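Local atomic coordinates of succinate dehydrogenase subunit B (Mycolicibacterium smegmatis MC2 51, PDB entry 6LUM), a protein that probably carries electrons from the flavoprotein subunit of succinate dehydrogenase toward the quinone site through its [2Fe-2S], [4Fe-4S] and [3Fe-4S] clusters. Residues V26-A31 and L113-E118; S45-P49 and Y62-D68; T70-R74 and K127-M133; E157-S161 and F207-D211. All coordinates share one frame; numbering follows the deposited sequence.

Interactions 1, 2 and 3 belong to the 2Fe-2S domain and touch one another, their centres lying 11 to 16 Å apart. Interaction 1 pairs strands 27-32 and 114-118 of one sheet. Interaction 2 sets helix 56-67 against strand 42-47, the sheet neighbour of 27-32, and both its segments fall between those of interaction 1 in sequence. The segments of interaction 3 alternate with those of interaction 1, joining the loop after the helix to the hairpin after strand 114-118; Leu71 and Leu129 pack on Ile30. Interaction 4 follows later, between loops about 40 to 51 Å away centre to centre. The contacts mark both ends of an elongated subunit, with the clusters strung between.

Interaction 1 (V26-A31 and L113-E118); sequences VTLKIA and LTITIE
The two parallel strands in the middle of the beta-grasp sheet, the core of a plant-type ferredoxin fold, meet here, with Thr27 opposite Thr114, Leu28 opposite Ile115 and Lys29 opposite Thr116. Their axes run 21° apart. Backbone bonds follow the parallel pattern: Thr27 donates its N to Leu113 O (3.2 Å) and receives Ile115 N on its O (2.9 Å). Lys29 repeats the arrangement two residues on, its N reaching Ile115 O at 2.8 Å while its O takes Ile117 N from above the carbonyl plane.

On the face carrying Leu28 and Ile115 the contacts are aliphatic, with Ile30 and Ile117 beside them. Ile30 bends twice (chi1 -48°, chi2 -64°), which swings its CD1 back to within 3.6 Å of Ile117 CD1. Leu28 CD2 lies alongside Ile115 and touches Ile117 CD1, at 4.1 Å. On the other face, the methylene CD of Lys29 passes over Thr114 CG2 (4.0 Å), and its amino end forms a cation-pi pair with Trp43.

Helix 56-67 lies across the aliphatic face, with Val63 on Leu28 and Leu60 on Ile30 and Ile117; strand 42-47 flanks 27-32 in antiparallel fashion, and Arg88 and Asn90 join the far edge of 114-118.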
loop_
_atom_site.group_PDB
_atom_site.type_symbol
_atom_site.label_atom_id
_atom_site.label_comp_id
_atom_site.label_asym_id
_atom_site.label_seq_id
_atom_site.Cartn_x
_atom_site.Cartn_y
_atom_site.Cartn_z
ATOM N N VAL J 26 -34.571 -7.689 -47.068
ATOM C CA VAL J 26 -34.057 -8.555 -46.019
ATOM C C VAL J 26 -34.911 -8.433 -44.760
ATOM O O VAL J 26 -35.471 -7.378 -44.453
ATOM C CB VAL J 26 -32.592 -8.185 -45.740
ATOM C CG1 VAL J 26 -32.024 -8.992 -44.602
ATOM C CG2 VAL J 26 -31.768 -8.390 -46.980
ATOM N N THR J 27 -35.021 -9.537 -44.033
ATOM C CA THR J 27 -35.760 -9.589 -42.780
ATOM C C THR J 27 -34.778 -9.617 -41.619
ATOM O O THR J 27 -33.777 -10.334 -41.671
ATOM C CB THR J 27 -36.663 -10.821 -42.732
ATOM O OG1 THR J 27 -37.745 -10.657 -43.653
ATOM C CG2 THR J 27 -37.219 -11.026 -41.346
ATOM N N LEU J 28 -35.053 -8.828 -40.588
ATOM C CA LEU J 28 -34.279 -8.838 -39.357
ATOM C C LEU J 28 -35.113 -9.450 -38.247
ATOM O O LEU J 28 -36.337 -9.318 -38.239
ATOM C CB LEU J 28 -33.850 -7.430 -38.947
ATOM C CG LEU J 28 -33.253 -6.500 -39.997
ATOM C CD1 LEU J 28 -33.125 -5.122 -39.411
ATOM C CD2 LEU J 28 -31.909 -6.990 -40.457
ATOM N N LYS J 29 -34.452 -10.116 -37.313
ATOM C CA LYS J 29 -35.108 -10.716 -36.159
ATOM C C LYS J 29 -34.454 -10.159 -34.908
ATOM O O LYS J 29 -33.467 -10.711 -34.423
ATOM C CB LYS J 29 -35.010 -12.232 -36.192
ATOM C CG LYS J 29 -36.188 -12.919 -36.831
ATOM C CD LYS J 29 -36.050 -14.414 -36.731
ATOM C CE LYS J 29 -36.034 -14.855 -35.289
ATOM N NZ LYS J 29 -35.881 -16.329 -35.178
ATOM N N ILE J 30 -34.987 -9.095 -34.384
ATOM C CA ILE J 30 -34.411 -8.476 -33.204
ATOM C C ILE J 30 -34.912 -9.245 -31.998
ATOM O O ILE J 30 -35.979 -9.857 -32.046
ATOM C CB ILE J 30 -34.790 -6.990 -33.117
ATOM C CG1 ILE J 30 -34.548 -6.290 -34.445
ATOM C CG2 ILE J 30 -33.940 -6.301 -32.090
ATOM C CD1 ILE J 30 -33.138 -6.250 -34.841
ATOM N N ALA J 31 -34.140 -9.237 -30.919
ATOM C CA ALA J 31 -34.561 -9.858 -29.669
ATOM C C ALA J 31 -34.942 -8.749 -28.705
ATOM O O ALA J 31 -34.129 -8.287 -27.906
ATOM C CB ALA J 31 -33.459 -10.737 -29.106
ATOM N N LEU J 113 -34.176 -14.248 -47.052
ATOM C CA LEU J 113 -33.021 -14.033 -46.195
ATOM C C LEU J 113 -33.465 -13.456 -44.859
ATOM O O LEU J 113 -34.354 -12.603 -44.801
ATOM C CB LEU J 113 -32.024 -13.096 -46.873
ATOM C CG LEU J 113 -30.789 -12.673 -46.079
ATOM C CD1 LEU J 113 -30.136 -13.861 -45.405
ATOM C CD2 LEU J 113 -29.797 -11.961 -46.988
ATOM N N THR J 114 -32.848 -13.936 -43.784
ATOM C CA THR J 114 -33.172 -13.501 -42.435
ATOM C C THR J 114 -31.878 -13.325 -41.660
ATOM O O THR J 114 -30.961 -14.138 -41.789
ATOM C CB THR J 114 -34.085 -14.510 -41.734
ATOM O OG1 THR J 114 -35.303 -14.639 -42.473
ATOM C CG2 THR J 114 -34.406 -14.071 -40.318
ATOM N N ILE J 115 -31.804 -12.258 -40.873
ATOM C CA ILE J 115 -30.647 -11.953 -40.047
ATOM C C ILE J 115 -31.108 -11.890 -38.605
ATOM O O ILE J 115 -32.202 -11.400 -38.316
ATOM C CB ILE J 115 -29.982 -10.636 -40.483
ATOM C CG1 ILE J 115 -29.477 -10.787 -41.909
ATOM C CG2 ILE J 115 -28.846 -10.272 -39.570
ATOM C CD1 ILE J 115 -28.617 -9.679 -42.365
ATOM N N THR J 116 -30.288 -12.409 -37.704
ATOM C CA THR J 116 -30.662 -12.579 -36.310
ATOM C C THR J 116 -29.753 -11.716 -35.458
ATOM O O THR J 116 -28.543 -11.940 -35.425
ATOM C CB THR J 116 -30.546 -14.044 -35.908
ATOM O OG1 THR J 116 -31.423 -14.830 -36.720
ATOM C CG2 THR J 116 -30.914 -14.225 -34.472
ATOM N N ILE J 117 -30.331 -10.741 -34.767
ATOM C CA ILE J 117 -29.580 -9.762 -33.997
ATOM C C ILE J 117 -30.016 -9.863 -32.549
ATOM O O ILE J 117 -31.202 -10.045 -32.270
ATOM C CB ILE J 117 -29.802 -8.340 -34.545
ATOM C CG1 ILE J 117 -29.664 -8.348 -36.054
ATOM C CG2 ILE J 117 -28.789 -7.391 -33.992
ATOM C CD1 ILE J 117 -30.249 -7.173 -36.704
ATOM N N GLU J 118 -29.064 -9.769 -31.630
ATOM C CA GLU J 118 -29.381 -9.850 -30.212
ATOM C C GLU J 118 -28.179 -9.372 -29.420
ATOM O O GLU J 118 -27.067 -9.359 -29.937
ATOM C CB GLU J 118 -29.777 -11.277 -29.825
ATOM C CG GLU J 118 -28.787 -12.301 -30.253
ATOM C CD GLU J 118 -29.304 -13.694 -30.081
ATOM O OE1 GLU J 118 -30.400 -13.847 -29.514
ATOM O OE2 GLU J 118 -28.641 -14.633 -30.558
#

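Interaction 2 (S45-P49 and Y62-D68); sequences SFRVP and YVKWYLD
Val48 and Val63 meet at the centre of the seam between strand 42-47 and helix 56-67, whose residues 45-47 and 62-67 run 81° apart, as the helix of a beta-grasp fold lies over its sheet. Val48 CG1, which chi1 of -60° turns away from its own carbonyl carbon, comes within 3.5 Å of Val63 CG2 and 3.7 Å of Leu67 CD1. The other Val63 methyl, CG1, sits over the centre of the Phe46 ring, 4.1 Å from the centroid and almost exactly on the ring normal. At the far end of the seam, Pro49 CD lies over a face of the Tyr62 ring, 3.8 Å from its centroid and displaced from the middle. Tyr66 CD1 covers the opposite face, so the phenol is held from both sides. An alanine in place of Tyr62 would probably open a gap between Pro49 and Tyr66 and leave both free to shift.

Packing thins toward solvent. Leu67 is exposed, yet its CD1 still reaches Phe46 CB at 4.2 Å, and Arg47 points its CB away from the helix, offering it little more than its carbonyl oxygen. Asp68 OD2 comes up to the rim of the Phe46 ring, 3.3 Å from Phe46 CZ and close to the plane of the ring atoms. That oxygen is salt-bridged to Arg32, while Asp68 OD1 accepts from Thr70 N.

No hydrogen bond spans the two segments. Methyl groups and ring faces make this seam, which implies cohesion by burial of apolar surface, while Arg32 balances the charge of Asp68 from outside the two segments.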
loop_
_atom_site.group_PDB
_atom_site.type_symbol
_atom_site.label_atom_id
_atom_site.label_comp_id
_atom_site.label_asym_id
_atom_site.label_seq_id
_atom_site.Cartn_x
_atom_site.Cartn_y
_atom_site.Cartn_z
ATOM N N SER J 45 -39.835 -9.574 -35.746
ATOM C CA SER J 45 -39.322 -9.637 -37.104
ATOM C C SER J 45 -39.750 -8.408 -37.883
ATOM O O SER J 45 -40.937 -8.075 -37.916
ATOM C CB SER J 45 -39.800 -10.900 -37.810
ATOM O OG SER J 45 -39.388 -10.913 -39.161
ATOM N N PHE J 46 -38.779 -7.758 -38.518
ATOM C CA PHE J 46 -38.986 -6.580 -39.344
ATOM C C PHE J 46 -38.544 -6.870 -40.768
ATOM O O PHE J 46 -37.679 -7.711 -41.000
ATOM C CB PHE J 46 -38.197 -5.393 -38.823
ATOM C CG PHE J 46 -38.520 -5.020 -37.417
ATOM C CD1 PHE J 46 -37.737 -5.461 -36.376
ATOM C CD2 PHE J 46 -39.597 -4.212 -37.134
ATOM C CE1 PHE J 46 -38.027 -5.111 -35.086
ATOM C CE2 PHE J 46 -39.885 -3.861 -35.846
ATOM C CZ PHE J 46 -39.098 -4.311 -34.823
ATOM N N ARG J 47 -39.118 -6.151 -41.721
ATOM C CA ARG J 47 -38.747 -6.290 -43.121
ATOM C C ARG J 47 -38.269 -4.949 -43.646
ATOM O O ARG J 47 -39.049 -3.997 -43.722
ATOM C CB ARG J 47 -39.916 -6.799 -43.959
ATOM C CG ARG J 47 -39.648 -6.757 -45.445
ATOM C CD ARG J 47 -40.739 -7.465 -46.206
ATOM N NE ARG J 47 -40.998 -8.780 -45.636
ATOM C CZ ARG J 47 -40.354 -9.883 -45.994
ATOM N NH1 ARG J 47 -40.649 -11.042 -45.424
ATOM N NH2 ARG J 47 -39.420 -9.826 -46.931
ATOM N N VAL J 48 -36.996 -4.879 -44.018
ATOM C CA VAL J 48 -36.371 -3.626 -44.424
ATOM C C VAL J 48 -35.669 -3.825 -45.759
ATOM O O VAL J 48 -35.244 -4.943 -46.067
ATOM C CB VAL J 48 -35.387 -3.140 -43.355
ATOM C CG1 VAL J 48 -36.101 -2.922 -42.059
ATOM C CG2 VAL J 48 -34.296 -4.149 -43.167
ATOM N N PRO J 49 -35.517 -2.789 -46.578
ATOM C CA PRO J 49 -34.799 -2.953 -47.841
ATOM C C PRO J 49 -33.298 -2.878 -47.636
ATOM O O PRO J 49 -32.805 -2.138 -46.786
ATOM C CB PRO J 49 -35.300 -1.775 -48.679
ATOM C CG PRO J 49 -35.589 -0.748 -47.688
ATOM C CD PRO J 49 -36.109 -1.450 -46.469
ATOM N N TYR J 62 -32.798 2.229 -40.320
ATOM C CA TYR J 62 -34.093 2.187 -40.992
ATOM C C TYR J 62 -35.188 1.730 -40.040
ATOM O O TYR J 62 -36.248 2.356 -39.950
ATOM C CB TYR J 62 -34.020 1.263 -42.203
ATOM C CG TYR J 62 -35.219 1.309 -43.112
ATOM C CD1 TYR J 62 -36.433 0.767 -42.726
ATOM C CD2 TYR J 62 -35.128 1.868 -44.369
ATOM C CE1 TYR J 62 -37.519 0.799 -43.557
ATOM C CE2 TYR J 62 -36.212 1.903 -45.207
ATOM C CZ TYR J 62 -37.403 1.367 -44.796
ATOM O OH TYR J 62 -38.485 1.402 -45.636
ATOM N N VAL J 63 -34.951 0.633 -39.326
ATOM C CA VAL J 63 -35.962 0.126 -38.400
ATOM C C VAL J 63 -36.310 1.179 -37.359
ATOM O O VAL J 63 -37.484 1.464 -37.109
ATOM C CB VAL J 63 -35.486 -1.171 -37.727
ATOM C CG1 VAL J 63 -36.310 -1.434 -36.510
ATOM C CG2 VAL J 63 -35.598 -2.319 -38.670
ATOM N N LYS J 64 -35.295 1.771 -36.733
ATOM C CA LYS J 64 -35.545 2.681 -35.622
ATOM C C LYS J 64 -36.210 3.964 -36.089
ATOM O O LYS J 64 -37.053 4.524 -35.382
ATOM C CB LYS J 64 -34.242 2.994 -34.904
ATOM C CG LYS J 64 -34.404 3.954 -33.767
ATOM C CD LYS J 64 -33.119 4.109 -33.006
ATOM C CE LYS J 64 -33.324 5.002 -31.816
ATOM N NZ LYS J 64 -34.677 4.799 -31.261
ATOM N N TRP J 65 -35.852 4.451 -37.270
ATOM C CA TRP J 65 -36.437 5.695 -37.739
ATOM C C TRP J 65 -37.865 5.485 -38.211
ATOM O O TRP J 65 -38.783 6.166 -37.746
ATOM C CB TRP J 65 -35.586 6.296 -38.855
ATOM C CG TRP J 65 -34.243 6.736 -38.401
ATOM C CD1 TRP J 65 -33.832 6.914 -37.120
ATOM C CD2 TRP J 65 -33.125 7.050 -39.225
ATOM N NE1 TRP J 65 -32.528 7.318 -37.092
ATOM C CE2 TRP J 65 -32.070 7.408 -38.375
ATOM C CE3 TRP J 65 -32.913 7.060 -40.600
ATOM C CZ2 TRP J 65 -30.827 7.769 -38.854
ATOM C CZ3 TRP J 65 -31.682 7.419 -41.072
ATOM C CH2 TRP J 65 -30.653 7.772 -40.205
ATOM N N TYR J 66 -38.083 4.533 -39.115
ATOM C CA TYR J 66 -39.380 4.456 -39.773
ATOM C C TYR J 66 -40.339 3.481 -39.092
ATOM O O TYR J 66 -41.399 3.891 -38.610
ATOM C CB TYR J 66 -39.170 4.107 -41.243
ATOM C CG TYR J 66 -38.254 5.093 -41.911
ATOM C CD1 TYR J 66 -36.933 4.787 -42.148
ATOM C CD2 TYR J 66 -38.703 6.343 -42.273
ATOM C CE1 TYR J 66 -36.090 5.687 -42.745
ATOM C CE2 TYR J 66 -37.868 7.254 -42.870
ATOM C CZ TYR J 66 -36.562 6.919 -43.103
ATOM O OH TYR J 66 -35.719 7.823 -43.701
ATOM N N LEU J 67 -39.987 2.200 -39.023
ATOM C CA LEU J 67 -40.959 1.213 -38.565
ATOM C C LEU J 67 -41.162 1.275 -37.057
ATOM O O LEU J 67 -42.252 1.593 -36.577
ATOM C CB LEU J 67 -40.517 -0.190 -38.978
ATOM C CG LEU J 67 -39.919 -0.339 -40.368
ATOM C CD1 LEU J 67 -39.231 -1.667 -40.485
ATOM C CD2 LEU J 67 -40.985 -0.205 -41.417
ATOM N N ASP J 68 -40.120 0.966 -36.298
ATOM C CA ASP J 68 -40.158 0.985 -34.842
ATOM C C ASP J 68 -39.683 2.329 -34.319
ATOM O O ASP J 68 -39.852 3.354 -34.983
ATOM C CB ASP J 68 -39.343 -0.149 -34.232
ATOM C CG ASP J 68 -39.986 -0.693 -32.977
ATOM O OD1 ASP J 68 -40.639 0.095 -32.270
ATOM O OD2 ASP J 68 -39.858 -1.900 -32.699
#

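Interaction 3 (T70-R74 and K127-M133); sequences TLTFR and KDLVVNM
Asp128 turns its carboxylate to the backbone of Thr72, whose N is hydrogen-bonded to OD2; the modelled separation is so short that its exact length is doubtful at this resolution. Chi1 of 40° puts the carboxylate between the Asp128 backbone N and carbonyl carbon, from where OD2 meets Thr72 N. The Thr72 hydroxyl has both Asp128 OD2 and Asp128 O within weak range, and the choice between them is unsettled. The other carboxylate oxygen, OD1, forms a salt bridge with Lys127 NZ (3.6 Å) and a long, weak ion pair with Arg32. Leu71 O is taken up by Lys64 NZ of the preceding helix, and Thr70 N is hydrogen-bonded to Asp68 OD1.

Farther along, Val131 O receives Arg74 NH1 at 3.0 Å, tilted from the guanidinium plane, and a second, weak bond from NH2 at 3.3 Å. Val130 CG1 rests over one face of the guanidinium, 3.9 Å from NH2. Arg74 NE forms a salt bridge with Glu161 of subunit A. A leucine in place of Arg74 would probably leave Val131 O without these donors and Glu161 of subunit A without its charged mate.

Leu129, at phi 61°, packs its CB on Phe73 CB (4.1 Å). It occupies the third position of a type II turn from Lys127 to Val130, the tight connection of a two-residue beta-hairpin, here set against the loop that leads into the [2Fe-2S] site at Cys77.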
loop_
_atom_site.group_PDB
_atom_site.type_symbol
_atom_site.label_atom_id
_atom_site.label_comp_id
_atom_site.label_asym_id
_atom_site.label_seq_id
_atom_site.Cartn_x
_atom_site.Cartn_y
_atom_site.Cartn_z
ATOM N N THR J 70 -39.126 2.233 -30.502
ATOM C CA THR J 70 -38.746 1.770 -29.180
ATOM C C THR J 70 -37.394 1.064 -29.199
ATOM O O THR J 70 -36.814 0.826 -28.137
ATOM C CB THR J 70 -39.829 0.834 -28.631
ATOM O OG1 THR J 70 -41.106 1.468 -28.757
ATOM C CG2 THR J 70 -39.605 0.541 -27.164
ATOM N N LEU J 71 -36.868 0.763 -30.385
ATOM C CA LEU J 71 -35.641 -0.012 -30.530
ATOM C C LEU J 71 -34.430 0.860 -30.239
ATOM O O LEU J 71 -34.197 1.852 -30.933
ATOM C CB LEU J 71 -35.553 -0.587 -31.938
ATOM C CG LEU J 71 -34.249 -1.292 -32.273
ATOM C CD1 LEU J 71 -34.007 -2.403 -31.288
ATOM C CD2 LEU J 71 -34.309 -1.845 -33.664
ATOM N N THR J 72 -33.654 0.494 -29.230
ATOM C CA THR J 72 -32.463 1.247 -28.888
ATOM C C THR J 72 -31.222 0.403 -29.121
ATOM O O THR J 72 -31.268 -0.822 -29.114
ATOM C CB THR J 72 -32.494 1.711 -27.435
ATOM O OG1 THR J 72 -32.227 0.600 -26.582
ATOM C CG2 THR J 72 -33.844 2.273 -27.100
ATOM N N PHE J 73 -30.109 1.089 -29.342
ATOM C CA PHE J 73 -28.799 0.482 -29.501
ATOM C C PHE J 73 -27.791 1.615 -29.515
ATOM O O PHE J 73 -28.154 2.778 -29.697
ATOM C CB PHE J 73 -28.700 -0.361 -30.772
ATOM C CG PHE J 73 -29.015 0.383 -32.028
ATOM C CD1 PHE J 73 -30.313 0.575 -32.426
ATOM C CD2 PHE J 73 -28.010 0.866 -32.825
ATOM C CE1 PHE J 73 -30.594 1.250 -33.574
ATOM C CE2 PHE J 73 -28.292 1.540 -33.976
ATOM C CZ PHE J 73 -29.584 1.735 -34.346
ATOM N N ARG J 74 -26.533 1.271 -29.303
ATOM C CA ARG J 74 -25.469 2.255 -29.247
ATOM C C ARG J 74 -24.766 2.339 -30.590
ATOM O O ARG J 74 -24.623 1.335 -31.286
ATOM C CB ARG J 74 -24.471 1.902 -28.156
ATOM C CG ARG J 74 -25.035 1.976 -26.782
ATOM C CD ARG J 74 -23.998 1.641 -25.764
ATOM N NE ARG J 74 -24.478 1.873 -24.412
ATOM C CZ ARG J 74 -24.467 0.956 -23.456
ATOM N NH1 ARG J 74 -24.005 -0.251 -23.712
ATOM N NH2 ARG J 74 -24.916 1.243 -22.250
ATOM N N LYS J 127 -31.903 -2.844 -22.235
ATOM C CA LYS J 127 -33.018 -2.729 -23.157
ATOM C C LYS J 127 -32.655 -3.583 -24.362
ATOM O O LYS J 127 -31.686 -4.347 -24.314
ATOM C CB LYS J 127 -33.285 -1.258 -23.501
ATOM C CG LYS J 127 -34.710 -0.958 -23.892
ATOM C CD LYS J 127 -35.075 0.449 -23.526
ATOM C CE LYS J 127 -36.373 0.852 -24.167
ATOM N NZ LYS J 127 -36.339 0.645 -25.628
ATOM N N ASP J 128 -33.409 -3.470 -25.435
ATOM C CA ASP J 128 -33.045 -4.225 -26.622
ATOM C C ASP J 128 -31.691 -3.784 -27.143
ATOM O O ASP J 128 -31.448 -2.595 -27.324
ATOM C CB ASP J 128 -34.122 -4.054 -27.679
ATOM C CG ASP J 128 -34.648 -2.657 -27.728
ATOM O OD1 ASP J 128 -35.805 -2.456 -27.305
ATOM O OD2 ASP J 128 -33.922 -1.759 -28.191
ATOM N N LEU J 129 -30.793 -4.744 -27.332
ATOM C CA LEU J 129 -29.456 -4.566 -27.889
ATOM C C LEU J 129 -28.571 -3.634 -27.077
ATOM O O LEU J 129 -27.471 -3.313 -27.517
ATOM C CB LEU J 129 -29.507 -4.067 -29.334
ATOM C CG LEU J 129 -30.485 -4.736 -30.283
ATOM C CD1 LEU J 129 -30.430 -4.071 -31.625
ATOM C CD2 LEU J 129 -30.162 -6.177 -30.413
ATOM N N VAL J 130 -28.996 -3.204 -25.897
ATOM C CA VAL J 130 -28.179 -2.376 -25.019
ATOM C C VAL J 130 -27.866 -3.190 -23.776
ATOM O O VAL J 130 -28.775 -3.741 -23.151
ATOM C CB VAL J 130 -28.887 -1.063 -24.649
ATOM C CG1 VAL J 130 -28.168 -0.395 -23.534
ATOM C CG2 VAL J 130 -28.932 -0.151 -25.819
ATOM N N VAL J 131 -26.592 -3.281 -23.418
ATOM C CA VAL J 131 -26.189 -4.030 -22.241
ATOM C C VAL J 131 -25.500 -3.087 -21.270
ATOM O O VAL J 131 -25.246 -1.924 -21.568
ATOM C CB VAL J 131 -25.282 -5.221 -22.581
ATOM C CG1 VAL J 131 -25.932 -6.088 -23.622
ATOM C CG2 VAL J 131 -23.955 -4.740 -23.056
ATOM N N ASN J 132 -25.208 -3.609 -20.092
ATOM C CA ASN J 132 -24.609 -2.841 -19.010
ATOM C C ASN J 132 -23.111 -3.115 -19.019
ATOM O O ASN J 132 -22.659 -4.163 -18.559
ATOM C CB ASN J 132 -25.254 -3.222 -17.683
ATOM C CG ASN J 132 -24.858 -2.309 -16.553
ATOM O OD1 ASN J 132 -24.560 -1.139 -16.759
ATOM N ND2 ASN J 132 -24.855 -2.843 -15.343
ATOM N N MET J 133 -22.341 -2.169 -19.546
ATOM C CA MET J 133 -20.909 -2.330 -19.732
ATOM C C MET J 133 -20.104 -2.081 -18.471
ATOM O O MET J 133 -18.871 -2.104 -18.529
ATOM C CB MET J 133 -20.421 -1.397 -20.835
ATOM C CG MET J 133 -21.067 -1.639 -22.167
ATOM S SD MET J 133 -20.413 -3.079 -23.003
ATOM C CE MET J 133 -18.714 -2.602 -23.203
#

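Interaction 4 (E157-S161 and F207-D211); sequences ERIQS and FDSRD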
loop_
_atom_site.group_PDB
_atom_site.type_symbol
_atom_site.label_atom_id
_atom_site.label_comp_id
_atom_site.label_asym_id
_atom_site.label_seq_id
_atom_site.Cartn_x
_atom_site.Cartn_y
_atom_site.Cartn_z
ATOM N N GLU J 157 10.438 13.554 -21.625
ATOM C CA GLU J 157 9.966 12.329 -22.276
ATOM C C GLU J 157 10.920 11.141 -22.147
ATOM O O GLU J 157 11.678 10.838 -23.067
ATOM C CB GLU J 157 9.575 12.585 -23.746
ATOM C CG GLU J 157 10.580 13.201 -24.716
ATOM C CD GLU J 157 11.381 12.189 -25.477
ATOM O OE1 GLU J 157 10.948 11.031 -25.549
ATOM O OE2 GLU J 157 12.446 12.554 -26.005
ATOM N N ARG J 158 10.927 10.514 -20.972
ATOM C CA ARG J 158 11.756 9.348 -20.683
ATOM C C ARG J 158 11.880 8.399 -21.870
ATOM O O ARG J 158 10.918 8.152 -22.599
ATOM C CB ARG J 158 11.166 8.609 -19.484
ATOM C CG ARG J 158 9.731 8.192 -19.662
ATOM C CD ARG J 158 9.278 7.368 -18.486
ATOM N NE ARG J 158 9.089 8.159 -17.279
ATOM C CZ ARG J 158 7.913 8.628 -16.888
ATOM N NH1 ARG J 158 6.837 8.372 -17.609
ATOM N NH2 ARG J 158 7.802 9.340 -15.778
ATOM N N ILE J 159 13.088 7.863 -22.042
ATOM C CA ILE J 159 13.531 7.245 -23.289
ATOM C C ILE J 159 13.038 5.807 -23.384
ATOM O O ILE J 159 12.791 5.139 -22.376
ATOM C CB ILE J 159 15.069 7.329 -23.387
ATOM C CG1 ILE J 159 15.535 8.770 -23.200
ATOM C CG2 ILE J 159 15.571 6.818 -24.717
ATOM C CD1 ILE J 159 16.089 9.056 -21.834
ATOM N N GLN J 160 12.893 5.328 -24.618
ATOM C CA GLN J 160 12.487 3.957 -24.896
ATOM C C GLN J 160 12.919 3.611 -26.312
ATOM O O GLN J 160 12.747 4.417 -27.225
ATOM C CB GLN J 160 10.981 3.796 -24.731
ATOM C CG GLN J 160 10.416 2.519 -25.272
ATOM C CD GLN J 160 9.062 2.231 -24.705
ATOM O OE1 GLN J 160 8.893 2.159 -23.498
ATOM N NE2 GLN J 160 8.083 2.077 -25.571
ATOM N N SER J 161 13.484 2.434 -26.487
ATOM C CA SER J 161 14.051 2.046 -27.763
ATOM C C SER J 161 12.959 1.720 -28.769
ATOM O O SER J 161 11.855 1.325 -28.396
ATOM C CB SER J 161 14.945 0.831 -27.579
ATOM O OG SER J 161 15.972 1.111 -26.656
ATOM N N PHE J 207 4.345 -5.534 -20.685
ATOM C CA PHE J 207 5.456 -5.562 -21.622
ATOM C C PHE J 207 5.856 -4.171 -22.090
ATOM O O PHE J 207 6.351 -4.007 -23.205
ATOM C CB PHE J 207 5.122 -6.475 -22.792
ATOM C CG PHE J 207 5.134 -7.922 -22.419
ATOM C CD1 PHE J 207 4.076 -8.485 -21.743
ATOM C CD2 PHE J 207 6.220 -8.708 -22.695
ATOM C CE1 PHE J 207 4.095 -9.797 -21.383
ATOM C CE2 PHE J 207 6.234 -10.020 -22.334
ATOM C CZ PHE J 207 5.172 -10.561 -21.681
ATOM N N ASP J 208 5.673 -3.171 -21.235
ATOM C CA ASP J 208 6.097 -1.798 -21.476
ATOM C C ASP J 208 7.328 -1.516 -20.629
ATOM O O ASP J 208 7.292 -1.687 -19.408
ATOM C CB ASP J 208 4.980 -0.819 -21.130
ATOM C CG ASP J 208 5.213 0.550 -21.699
ATOM O OD1 ASP J 208 6.154 0.706 -22.491
ATOM O OD2 ASP J 208 4.453 1.476 -21.363
ATOM N N SER J 209 8.409 -1.078 -21.274
ATOM C CA SER J 209 9.671 -0.893 -20.567
ATOM C C SER J 209 9.558 0.154 -19.472
ATOM O O SER J 209 10.086 -0.032 -18.372
ATOM C CB SER J 209 10.764 -0.503 -21.548
ATOM O OG SER J 209 10.754 -1.374 -22.651
ATOM N N ARG J 210 8.885 1.262 -19.751
ATOM C CA ARG J 210 8.829 2.364 -18.797
ATOM C C ARG J 210 7.701 2.193 -17.794
ATOM O O ARG J 210 6.899 3.092 -17.582
ATOM C CB ARG J 210 8.699 3.686 -19.538
ATOM C CG ARG J 210 7.957 3.622 -20.840
ATOM C CD ARG J 210 7.745 5.019 -21.353
ATOM N NE ARG J 210 7.144 5.058 -22.675
ATOM C CZ ARG J 210 5.837 5.083 -22.905
ATOM N NH1 ARG J 210 4.986 5.064 -21.897
ATOM N NH2 ARG J 210 5.385 5.120 -24.145
ATOM N N ASP J 211 7.648 1.039 -17.147
ATOM C CA ASP J 211 6.628 0.753 -16.153
ATOM C C ASP J 211 7.280 0.130 -14.928
ATOM O O ASP J 211 8.263 -0.604 -15.035
ATOM C CB ASP J 211 5.555 -0.181 -16.719
ATOM C CG ASP J 211 4.275 -0.143 -15.922
ATOM O OD1 ASP J 211 4.023 0.867 -15.245
ATOM O OD2 ASP J 211 3.518 -1.128 -15.965
#
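Arg158 and Arg210 cross at about a right angle where two loops meet, one before helix 162-165 and the other, in the 4Fe-4S dicluster domain, following helix 196-206. Arg210 is the centre of an inverse gamma turn, and its side chain lies against the 157-161 loop. Its CB touches Arg158 CD at 3.9 Å. The next carbon, CG, runs against the end of the Gln160 side chain, which extends across from the other loop. CD then returns to Arg158 CD, 4.0 Å away, so aliphatic parts bring the two arginines together while Arg158 NH1 and Arg210 NH1 stay 5.7 Å apart. NE has a long, weak ion pair with Glu98 of subunit A. The guanidinium to which NE belongs lies nearly parallel to the Gln160 amide, 12° between planes.

Other subunits close in on this junction: Arg106 of subunit A packs on Gln160, and Met18 of subunit D on Ser209. Arg158 NH1 gives a weak hydrogen bond to Lys99 O of subunit A. At the tip of the chain, Arg210 NH1 stands 3.7 Å from Asp208 OD2, a long salt bridge whose oxygen sits off the guanidinium plane, making the attraction electrostatic and not a directed bond.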